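PDB 4XHC: alpha-L-rhamnosidase, which hydrolyses terminal alpha-L-rhamnose residues from rhamnosides as a glycoside hydrolase of family 78, and is captured here with rhamnose bound. Local coordinates for residues N257-A262 / F537-G542; E327-A332 / E387-E392; L438-T443 / L476-L481. All blocks are in the same frame, centred on the assembly; numbering follows the deposited sequence.

In the fold
All three contacts lie in the six-hairpin glycosidase domain, the helical barrel of this GH78 enzyme. Interaction 1 closes a long loop of chain within which interactions 2 and 3 follow one another in series. Its first segment begins at the end of helix 247-259, which also carries Asp249 of the rhamnose pocket, and its second comes shortly after the pocket residues His528 and Trp530. Interactions 1 and 3 touch directly: Phe537 CD1 lies 3.7 Å from Leu477 CD1, and Tyr541 CE1 packs on the same methyl. Interaction 2 stands apart, its centre 27 Å from each of the other two and its nearest atoms about 14 Å from interaction 1 and about 12 Å from interaction 3.

Interaction 1: N257-A262 / F537-G542; sequences NDVTFA and FIRQYG
Arg539 NH1 faces two backbone carbonyls, bonding to Pro207 O and only weakly to Val259 O. The bond across this contact is the weak one: NH1 to Val259 O measures 3.4 Å with an N-H...O angle of only 132°, and the oxygen approaches the guanidinium obliquely. On the same group NH2 makes a salt bridge with Asp220 OD2, so its rotation is fixed chiefly from outside the two segments. Thr260 CG2 sits over the centre of one guanidinium face, 4.1 Å from Arg539 CZ, while Thr260 OG1 bonds to Val256 O. Apolar contact comes from Val259, whose CG2 lies 3.7 Å from Arg539 CD. The arginine reaches this far because its chain runs extended from CG to NE. Gln540 instead folds at chi2 (65°), which brings OE1 to 3.5 Å from Val259 CG1, at the exposed margin. Thus one valine meets two consecutive residues, one with each methyl. The contact joins the C-terminal part of helix 247-259 to that of helix 534-540, within the helical barrel of the catalytic domain. Helix 214-230 flanks both partners: Leu227 touches Thr260, and Val224 touches Arg539.

Interaction 2: E327-A332 / E387-E392; sequences ELWPTA and ERFEPE
Phe389, in the last turn of helix 368-389, meets Trp329 chiefly through its CB and not through its ring. That carbon lies over one face of the indole, 4.2 Å from the centroid of the five-membered ring and 22° off the ring normal, which satisfies the geometry of a CH-pi contact; the nearest indole atom is Trp329 CD1 at 3.9 Å. The two aromatic rings meet obliquely, with centroids 5.9 Å apart. One face of the phenyl ring is covered by the preceding residue, Arg388 CB, and the phenyl also packs on Met322, Ala325 and Arg326 of helix 322-340. The contact joins helix 322-340 to the end of helix 368-389 and to the turn that leads into helix 391-412, in the helical-hairpin architecture of the six-hairpin glycosidase domain. Glu390 is the residue at which the chain leaves helical conformation in that turn. Its CB points toward the first segment and lies 3.8 Å from Trp329 NE1, while the side chain, extended beyond CG, carries the carboxylate to the indole edge. Trp329 NE1 donates to Glu390 OE1 at 3.0 Å, with an N-H...O angle of 161°. The acceptor lies close to the indole plane, yet the carboxylate is turned almost perpendicular to the ring and accepts the hydrogen bond on the anti side of OE1. With CG anti to the backbone N (chi1 159°), Trp329 projects across to the turn and buries its indole there. Outside the two segments, Glu390 OE1 has a second partner in Arg333 NH1, one turn further along the tryptophan's own helix; the positive charge of that arginine would be expected to stabilise the charged carboxylate.

Interaction 3: L438-T443 / L476-L481; sequences LAEVGT and LLQCGL
Gln478 meets Leu438 and Glu440 with the two ends of its amide. OE1 lies 3.6 Å from Leu438 CD2 and equally far from Leu438 CA, a van der Waals approach to carbon atoms. NE2 stands 4.0 Å from Glu440 CG and 3.9 Å from Glu440 OE2, too long for a hydrogen bond, and the carboxylate is turned nearly perpendicular to the amide plane. The polar anchor of NE2 is instead Val437 O, just before the first segment, so the glutamine is tied to the end of helix 430-438. It gets there because CG is anti to the backbone N (chi1 -177°) and the chain stays extended beyond CG, reaching across from helix 466-478. Each of the two helices ends in a Schellman motif: Glu440 takes the positive phi in one, and Gly480 does so in the other. In the second, Gly480 N bonds to Leu477 O and Leu481 N reaches back to Leu476 O at 2.9 Å. Further out, Leu438 packs on His471, Ala474 and Ala475 of helix 466-478 and on Tyr377 of helix 368-389. Lys405 NZ bonds to Glu440 O. Arg448 NH1, from helix 444-456, bonds to Cys479 O of the second segment; in the first segment Thr443 is the N-cap of that helix, its OG1 bonding to Gln446 N.

Interaction 1: N257-A262 / F537-G542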
loop_
_atom_site.group_PDB
_atom_site.type_symbol
_atom_site.label_atom_id
_atom_site.label_comp_id
_atom_site.label_asym_id
_atom_site.label_seq_id
_atom_site.Cartn_x
_atom_site.Cartn_y
_atom_site.Cartn_z
ATOM N N ASN A 257 28.388 11.244 -21.202
ATOM C CA ASN A 257 27.484 11.086 -22.328
ATOM C C ASN A 257 28.200 11.320 -23.658
ATOM O O ASN A 257 27.999 10.589 -24.625
ATOM C CB ASN A 257 26.320 12.066 -22.181
ATOM C CG ASN A 257 25.377 12.037 -23.365
ATOM O OD1 ASN A 257 24.709 11.042 -23.615
ATOM N ND2 ASN A 257 25.333 13.134 -24.107
ATOM N N ASP A 258 29.039 12.339 -23.682
ATOM C CA ASP A 258 29.807 12.713 -24.856
ATOM C C ASP A 258 30.556 11.573 -25.549
ATOM O O ASP A 258 30.622 11.525 -26.765
ATOM C CB ASP A 258 30.829 13.771 -24.452
ATOM C CG ASP A 258 30.833 14.942 -25.372
ATOM O OD1 ASP A 258 29.719 15.449 -25.648
ATOM O OD2 ASP A 258 31.936 15.351 -25.800
ATOM N N VAL A 259 31.123 10.672 -24.757
ATOM C CA VAL A 259 31.960 9.578 -25.263
ATOM C C VAL A 259 31.306 8.198 -25.122
ATOM O O VAL A 259 31.933 7.187 -25.416
ATOM C CB VAL A 259 33.334 9.540 -24.543
ATOM C CG1 VAL A 259 34.110 10.818 -24.814
ATOM C CG2 VAL A 259 33.172 9.318 -23.038
ATOM N N THR A 260 30.060 8.156 -24.663
ATOM C CA THR A 260 29.306 6.908 -24.585
ATOM C C THR A 260 28.098 6.991 -25.519
ATOM O O THR A 260 28.214 6.637 -26.692
ATOM C CB THR A 260 28.874 6.576 -23.137
ATOM O OG1 THR A 260 28.114 7.663 -22.589
ATOM C CG2 THR A 260 30.088 6.312 -22.260
ATOM N N PHE A 261 26.963 7.485 -25.020
ATOM C CA PHE A 261 25.700 7.412 -25.758
ATOM C C PHE A 261 25.447 8.586 -26.691
ATOM O O PHE A 261 24.561 8.515 -27.536
ATOM C CB PHE A 261 24.529 7.273 -24.795
ATOM C CG PHE A 261 24.603 6.055 -23.927
ATOM C CD1 PHE A 261 24.212 4.818 -24.410
ATOM C CD2 PHE A 261 25.067 6.147 -22.626
ATOM C CE1 PHE A 261 24.285 3.691 -23.612
ATOM C CE2 PHE A 261 25.143 5.027 -21.823
ATOM C CZ PHE A 261 24.748 3.798 -22.315
ATOM N N ALA A 262 26.222 9.654 -26.545
ATOM C CA ALA A 262 26.163 10.818 -27.449
ATOM C C ALA A 262 24.743 11.364 -27.676
ATOM O O ALA A 262 24.380 11.710 -28.794
ATOM C CB ALA A 262 26.837 10.501 -28.785
ATOM N N PHE A 537 37.354 9.819 -18.412
ATOM C CA PHE A 537 38.814 9.838 -18.298
ATOM C C PHE A 537 39.452 8.718 -19.122
ATOM O O PHE A 537 40.425 8.939 -19.850
ATOM C CB PHE A 537 39.259 9.696 -16.838
ATOM C CG PHE A 537 38.949 10.893 -15.985
ATOM C CD1 PHE A 537 39.448 12.148 -16.312
ATOM C CD2 PHE A 537 38.182 10.762 -14.833
ATOM C CE1 PHE A 537 39.169 13.250 -15.521
ATOM C CE2 PHE A 537 37.899 11.858 -14.036
ATOM C CZ PHE A 537 38.394 13.103 -14.379
ATOM N N ILE A 538 38.902 7.517 -19.001
ATOM C CA ILE A 538 39.482 6.356 -19.651
ATOM C C ILE A 538 39.384 6.502 -21.167
ATOM O O ILE A 538 40.364 6.277 -21.875
ATOM C CB ILE A 538 38.837 5.049 -19.140
ATOM C CG1 ILE A 538 39.296 4.791 -17.701
ATOM C CG2 ILE A 538 39.219 3.859 -20.012
ATOM C CD1 ILE A 538 38.401 3.850 -16.932
ATOM N N ARG A 539 38.217 6.917 -21.652
ATOM C CA ARG A 539 37.979 7.039 -23.093
ATOM C C ARG A 539 38.619 8.279 -23.713
ATOM O O ARG A 539 39.262 8.186 -24.748
ATOM C CB ARG A 539 36.478 7.020 -23.391
ATOM C CG ARG A 539 35.836 5.663 -23.162
ATOM C CD ARG A 539 34.342 5.775 -22.924
ATOM N NE ARG A 539 33.769 4.493 -22.521
ATOM C CZ ARG A 539 33.051 3.694 -23.304
ATOM N NH1 ARG A 539 32.778 4.018 -24.562
ATOM N NH2 ARG A 539 32.585 2.555 -22.816
ATOM N N GLN A 540 38.450 9.431 -23.076
ATOM C CA GLN A 540 38.957 10.700 -23.604
ATOM C C GLN A 540 40.481 10.789 -23.578
ATOM O O GLN A 540 41.065 11.349 -24.494
ATOM C CB GLN A 540 38.365 11.876 -22.812
ATOM C CG GLN A 540 38.632 13.256 -23.400
ATOM C CD GLN A 540 37.971 13.464 -24.738
ATOM O OE1 GLN A 540 36.938 12.874 -25.042
ATOM N NE2 GLN A 540 38.560 14.315 -25.544
ATOM N N TYR A 541 41.119 10.260 -22.534
ATOM C CA TYR A 541 42.585 10.323 -22.407
ATOM C C TYR A 541 43.291 9.031 -22.810
ATOM O O TYR A 541 44.517 8.933 -22.724
ATOM C CB TYR A 541 42.982 10.722 -20.988
ATOM C CG TYR A 541 42.553 12.125 -20.640
ATOM C CD1 TYR A 541 41.259 12.385 -20.212
ATOM C CD2 TYR A 541 43.436 13.202 -20.755
ATOM C CE1 TYR A 541 40.853 13.669 -19.890
ATOM C CE2 TYR A 541 43.038 14.487 -20.437
ATOM C CZ TYR A 541 41.744 14.708 -20.005
ATOM O OH TYR A 541 41.318 15.964 -19.684
ATOM N N GLY A 542 42.513 8.047 -23.252
ATOM C CA GLY A 542 43.064 6.787 -23.736
ATOM C C GLY A 542 43.925 6.100 -22.695
ATOM O O GLY A 542 45.028 5.654 -22.994
#

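Interaction 2: E327-A332 / E387-E392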
loop_
_atom_site.group_PDB
_atom_site.type_symbol
_atom_site.label_atom_id
_atom_site.label_comp_id
_atom_site.label_asym_id
_atom_site.label_seq_id
_atom_site.Cartn_x
_atom_site.Cartn_y
_atom_site.Cartn_z
ATOM N N GLU A 327 21.707 31.586 -28.099
ATOM C CA GLU A 327 20.430 31.881 -27.447
ATOM C C GLU A 327 20.560 31.886 -25.918
ATOM O O GLU A 327 19.963 32.717 -25.237
ATOM C CB GLU A 327 19.351 30.886 -27.906
ATOM C CG GLU A 327 17.930 31.323 -27.551
ATOM C CD GLU A 327 16.844 30.531 -28.267
ATOM O OE1 GLU A 327 16.700 29.314 -28.002
ATOM O OE2 GLU A 327 16.105 31.141 -29.072
ATOM N N LEU A 328 21.369 30.976 -25.388
ATOM C CA LEU A 328 21.496 30.818 -23.949
ATOM C C LEU A 328 22.651 31.590 -23.312
ATOM O O LEU A 328 22.791 31.576 -22.086
ATOM C CB LEU A 328 21.621 29.326 -23.606
ATOM C CG LEU A 328 20.376 28.480 -23.904
ATOM C CD1 LEU A 328 20.553 27.066 -23.373
ATOM C CD2 LEU A 328 19.123 29.110 -23.312
ATOM N N TRP A 329 23.473 32.252 -24.125
ATOM C CA TRP A 329 24.606 33.026 -23.610
ATOM C C TRP A 329 24.191 34.064 -22.550
ATOM O O TRP A 329 24.820 34.140 -21.499
ATOM C CB TRP A 329 25.393 33.670 -24.760
ATOM C CG TRP A 329 26.233 34.854 -24.361
ATOM C CD1 TRP A 329 26.083 36.140 -24.787
ATOM C CD2 TRP A 329 27.345 34.855 -23.456
ATOM N NE1 TRP A 329 27.031 36.941 -24.202
ATOM C CE2 TRP A 329 27.817 36.176 -23.381
ATOM C CE3 TRP A 329 27.978 33.865 -22.697
ATOM C CZ2 TRP A 329 28.900 36.538 -22.586
ATOM C CZ3 TRP A 329 29.048 34.226 -21.899
ATOM C CH2 TRP A 329 29.500 35.554 -21.851
ATOM N N PRO A 330 23.141 34.863 -22.813
ATOM C CA PRO A 330 22.694 35.799 -21.772
ATOM C C PRO A 330 22.427 35.160 -20.411
ATOM O O PRO A 330 22.746 35.764 -19.393
ATOM C CB PRO A 330 21.411 36.390 -22.365
ATOM C CG PRO A 330 21.634 36.350 -23.844
ATOM C CD PRO A 330 22.480 35.130 -24.110
ATOM N N THR A 331 21.859 33.956 -20.382
ATOM C CA THR A 331 21.680 33.244 -19.113
ATOM C C THR A 331 23.053 32.992 -18.448
ATOM O O THR A 331 23.236 33.277 -17.262
ATOM C CB THR A 331 20.892 31.911 -19.285
ATOM O OG1 THR A 331 19.552 32.177 -19.709
ATOM C CG2 THR A 331 20.799 31.141 -17.976
ATOM N N ALA A 332 24.014 32.480 -19.222
ATOM C CA ALA A 332 25.368 32.209 -18.718
ATOM C C ALA A 332 26.020 33.471 -18.183
ATOM O O ALA A 332 26.522 33.483 -17.057
ATOM C CB ALA A 332 26.237 31.611 -19.809
ATOM N N GLU A 387 34.208 35.705 -26.318
ATOM C CA GLU A 387 34.985 35.920 -27.544
ATOM C C GLU A 387 34.134 35.691 -28.809
ATOM O O GLU A 387 34.301 36.402 -29.795
ATOM C CB GLU A 387 36.263 35.049 -27.559
ATOM C CG GLU A 387 37.538 35.758 -27.060
ATOM C CD GLU A 387 38.603 34.822 -26.460
ATOM O OE1 GLU A 387 38.721 33.659 -26.903
ATOM O OE2 GLU A 387 39.342 35.248 -25.534
ATOM N N ARG A 388 33.207 34.732 -28.767
ATOM C CA ARG A 388 32.312 34.444 -29.902
ATOM C C ARG A 388 31.061 35.317 -29.960
ATOM O O ARG A 388 30.685 35.770 -31.027
ATOM C CB ARG A 388 31.839 32.993 -29.863
ATOM C CG ARG A 388 32.940 31.954 -29.879
ATOM C CD ARG A 388 32.351 30.583 -29.570
ATOM N NE ARG A 388 33.333 29.514 -29.720
ATOM C CZ ARG A 388 33.782 29.052 -30.886
ATOM N NH1 ARG A 388 33.343 29.559 -32.040
ATOM N NH2 ARG A 388 34.682 28.076 -30.895
ATOM N N PHE A 389 30.395 35.521 -28.827
ATOM C CA PHE A 389 29.068 36.151 -28.814
ATOM C C PHE A 389 29.016 37.589 -28.289
ATOM O O PHE A 389 28.005 38.265 -28.476
ATOM C CB PHE A 389 28.106 35.288 -28.004
ATOM C CG PHE A 389 28.092 33.847 -28.424
ATOM C CD1 PHE A 389 27.748 33.495 -29.720
ATOM C CD2 PHE A 389 28.415 32.847 -27.524
ATOM C CE1 PHE A 389 27.731 32.169 -30.110
ATOM C CE2 PHE A 389 28.399 31.518 -27.908
ATOM C CZ PHE A 389 28.056 31.177 -29.202
ATOM N N GLU A 390 30.088 38.057 -27.646
ATOM C CA GLU A 390 30.145 39.423 -27.099
ATOM C C GLU A 390 31.609 39.859 -26.860
ATOM O O GLU A 390 32.037 39.996 -25.715
ATOM C CB GLU A 390 29.313 39.503 -25.805
ATOM C CG GLU A 390 28.877 40.913 -25.408
ATOM C CD GLU A 390 27.918 40.938 -24.225
ATOM O OE1 GLU A 390 27.209 39.942 -23.998
ATOM O OE2 GLU A 390 27.865 41.948 -23.500
ATOM N N PRO A 391 32.380 40.078 -27.948
ATOM C CA PRO A 391 33.841 40.283 -27.860
ATOM C C PRO A 391 34.256 41.421 -26.936
ATOM O O PRO A 391 35.291 41.336 -26.273
ATOM C CB PRO A 391 34.244 40.618 -29.296
ATOM C CG PRO A 391 33.143 40.105 -30.147
ATOM C CD PRO A 391 31.891 40.203 -29.329
ATOM N N GLU A 392 33.439 42.469 -26.896
ATOM C CA GLU A 392 33.743 43.671 -26.119
ATOM C C GLU A 392 33.795 43.418 -24.607
ATOM O O GLU A 392 34.557 44.048 -23.872
ATOM C CB GLU A 392 32.717 44.762 -26.462
ATOM C CG GLU A 392 33.214 46.189 -26.235
ATOM C CD GLU A 392 34.435 46.495 -27.083
ATOM O OE1 GLU A 392 34.232 46.959 -28.226
ATOM O OE2 GLU A 392 35.582 46.241 -26.625
#

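Interaction 3: L438-T443 / L476-L481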
loop_
_atom_site.group_PDB
_atom_site.type_symbol
_atom_site.label_atom_id
_atom_site.label_comp_id
_atom_site.label_asym_id
_atom_site.label_seq_id
_atom_site.Cartn_x
_atom_site.Cartn_y
_atom_site.Cartn_z
ATOM N N LEU A 438 42.711 23.853 -10.459
ATOM C CA LEU A 438 41.920 23.812 -11.680
ATOM C C LEU A 438 41.705 25.212 -12.239
ATOM O O LEU A 438 41.591 25.398 -13.448
ATOM C CB LEU A 438 40.574 23.125 -11.425
ATOM C CG LEU A 438 40.624 21.609 -11.205
ATOM C CD1 LEU A 438 39.260 21.106 -10.775
ATOM C CD2 LEU A 438 41.079 20.883 -12.463
ATOM N N ALA A 439 41.658 26.190 -11.347
ATOM C CA ALA A 439 41.488 27.593 -11.718
ATOM C C ALA A 439 42.719 28.194 -12.398
ATOM O O ALA A 439 42.650 29.292 -12.959
ATOM C CB ALA A 439 41.141 28.400 -10.479
ATOM N N GLU A 440 43.840 27.478 -12.314
ATOM C CA GLU A 440 45.115 27.880 -12.918
ATOM C C GLU A 440 45.677 29.146 -12.272
ATOM O O GLU A 440 46.213 30.009 -12.954
ATOM C CB GLU A 440 44.997 28.021 -14.447
ATOM C CG GLU A 440 44.417 26.796 -15.138
ATOM C CD GLU A 440 44.826 26.679 -16.595
ATOM O OE1 GLU A 440 44.696 27.676 -17.345
ATOM O OE2 GLU A 440 45.276 25.578 -16.991
ATOM N N VAL A 441 45.535 29.242 -10.951
ATOM C CA VAL A 441 46.165 30.312 -10.177
ATOM C C VAL A 441 47.645 29.968 -10.052
ATOM O O VAL A 441 47.990 28.801 -9.906
ATOM C CB VAL A 441 45.522 30.438 -8.778
ATOM C CG1 VAL A 441 46.268 31.443 -7.921
ATOM C CG2 VAL A 441 44.054 30.825 -8.890
ATOM N N GLY A 442 48.517 30.971 -10.124
ATOM C CA GLY A 442 49.953 30.748 -9.958
ATOM C C GLY A 442 50.611 30.197 -11.203
ATOM O O GLY A 442 50.142 30.434 -12.301
ATOM N N THR A 443 51.712 29.472 -11.035
ATOM C CA THR A 443 52.464 28.939 -12.178
ATOM C C THR A 443 52.251 27.437 -12.314
ATOM O O THR A 443 51.861 26.780 -11.343
ATOM C CB THR A 443 53.972 29.201 -12.033
ATOM O OG1 THR A 443 54.418 28.681 -10.772
ATOM C CG2 THR A 443 54.257 30.680 -12.099
ATOM N N LEU A 476 45.188 16.299 -11.394
ATOM C CA LEU A 476 46.381 15.496 -11.645
ATOM C C LEU A 476 46.743 15.514 -13.126
ATOM O O LEU A 476 47.888 15.785 -13.483
ATOM C CB LEU A 476 46.191 14.058 -11.155
ATOM C CG LEU A 476 46.174 13.877 -9.632
ATOM C CD1 LEU A 476 45.669 12.492 -9.256
ATOM C CD2 LEU A 476 47.554 14.106 -9.034
ATOM N N LEU A 477 45.763 15.245 -13.986
ATOM C CA LEU A 477 45.994 15.221 -15.441
ATOM C C LEU A 477 46.466 16.583 -15.974
ATOM O O LEU A 477 47.398 16.648 -16.772
ATOM C CB LEU A 477 44.733 14.754 -16.188
ATOM C CG LEU A 477 44.377 13.267 -16.036
ATOM C CD1 LEU A 477 43.024 12.950 -16.664
ATOM C CD2 LEU A 477 45.457 12.375 -16.641
ATOM N N GLN A 478 45.834 17.659 -15.510
ATOM C CA GLN A 478 46.191 19.019 -15.917
ATOM C C GLN A 478 47.657 19.358 -15.602
ATOM O O GLN A 478 48.290 20.097 -16.347
ATOM C CB GLN A 478 45.249 20.017 -15.238
ATOM C CG GLN A 478 45.438 21.471 -15.619
ATOM C CD GLN A 478 44.689 22.408 -14.685
ATOM O OE1 GLN A 478 43.461 22.451 -14.680
ATOM N NE2 GLN A 478 45.434 23.175 -13.891
ATOM N N CYS A 479 48.196 18.808 -14.516
ATOM C CA CYS A 479 49.585 19.034 -14.147
ATOM C C CYS A 479 50.533 17.986 -14.740
ATOM O O CYS A 479 51.713 17.935 -14.379
ATOM C CB CYS A 479 49.728 19.055 -12.628
ATOM S SG CYS A 479 48.687 20.280 -11.792
ATOM N N GLY A 480 50.035 17.161 -15.661
ATOM C CA GLY A 480 50.863 16.172 -16.347
ATOM C C GLY A 480 51.227 14.972 -15.491
ATOM O O GLY A 480 52.174 14.267 -15.808
ATOM N N LEU A 481 50.474 14.730 -14.416
ATOM C CA LEU A 481 50.717 13.591 -13.523
ATOM C C LEU A 481 49.812 12.426 -13.923
ATOM O O LEU A 481 48.917 12.028 -13.168
ATOM C CB LEU A 481 50.472 13.991 -12.071
ATOM C CG LEU A 481 51.436 15.037 -11.537
ATOM C CD1 LEU A 481 50.952 15.598 -10.204
ATOM C CD2 LEU A 481 52.831 14.448 -11.407
#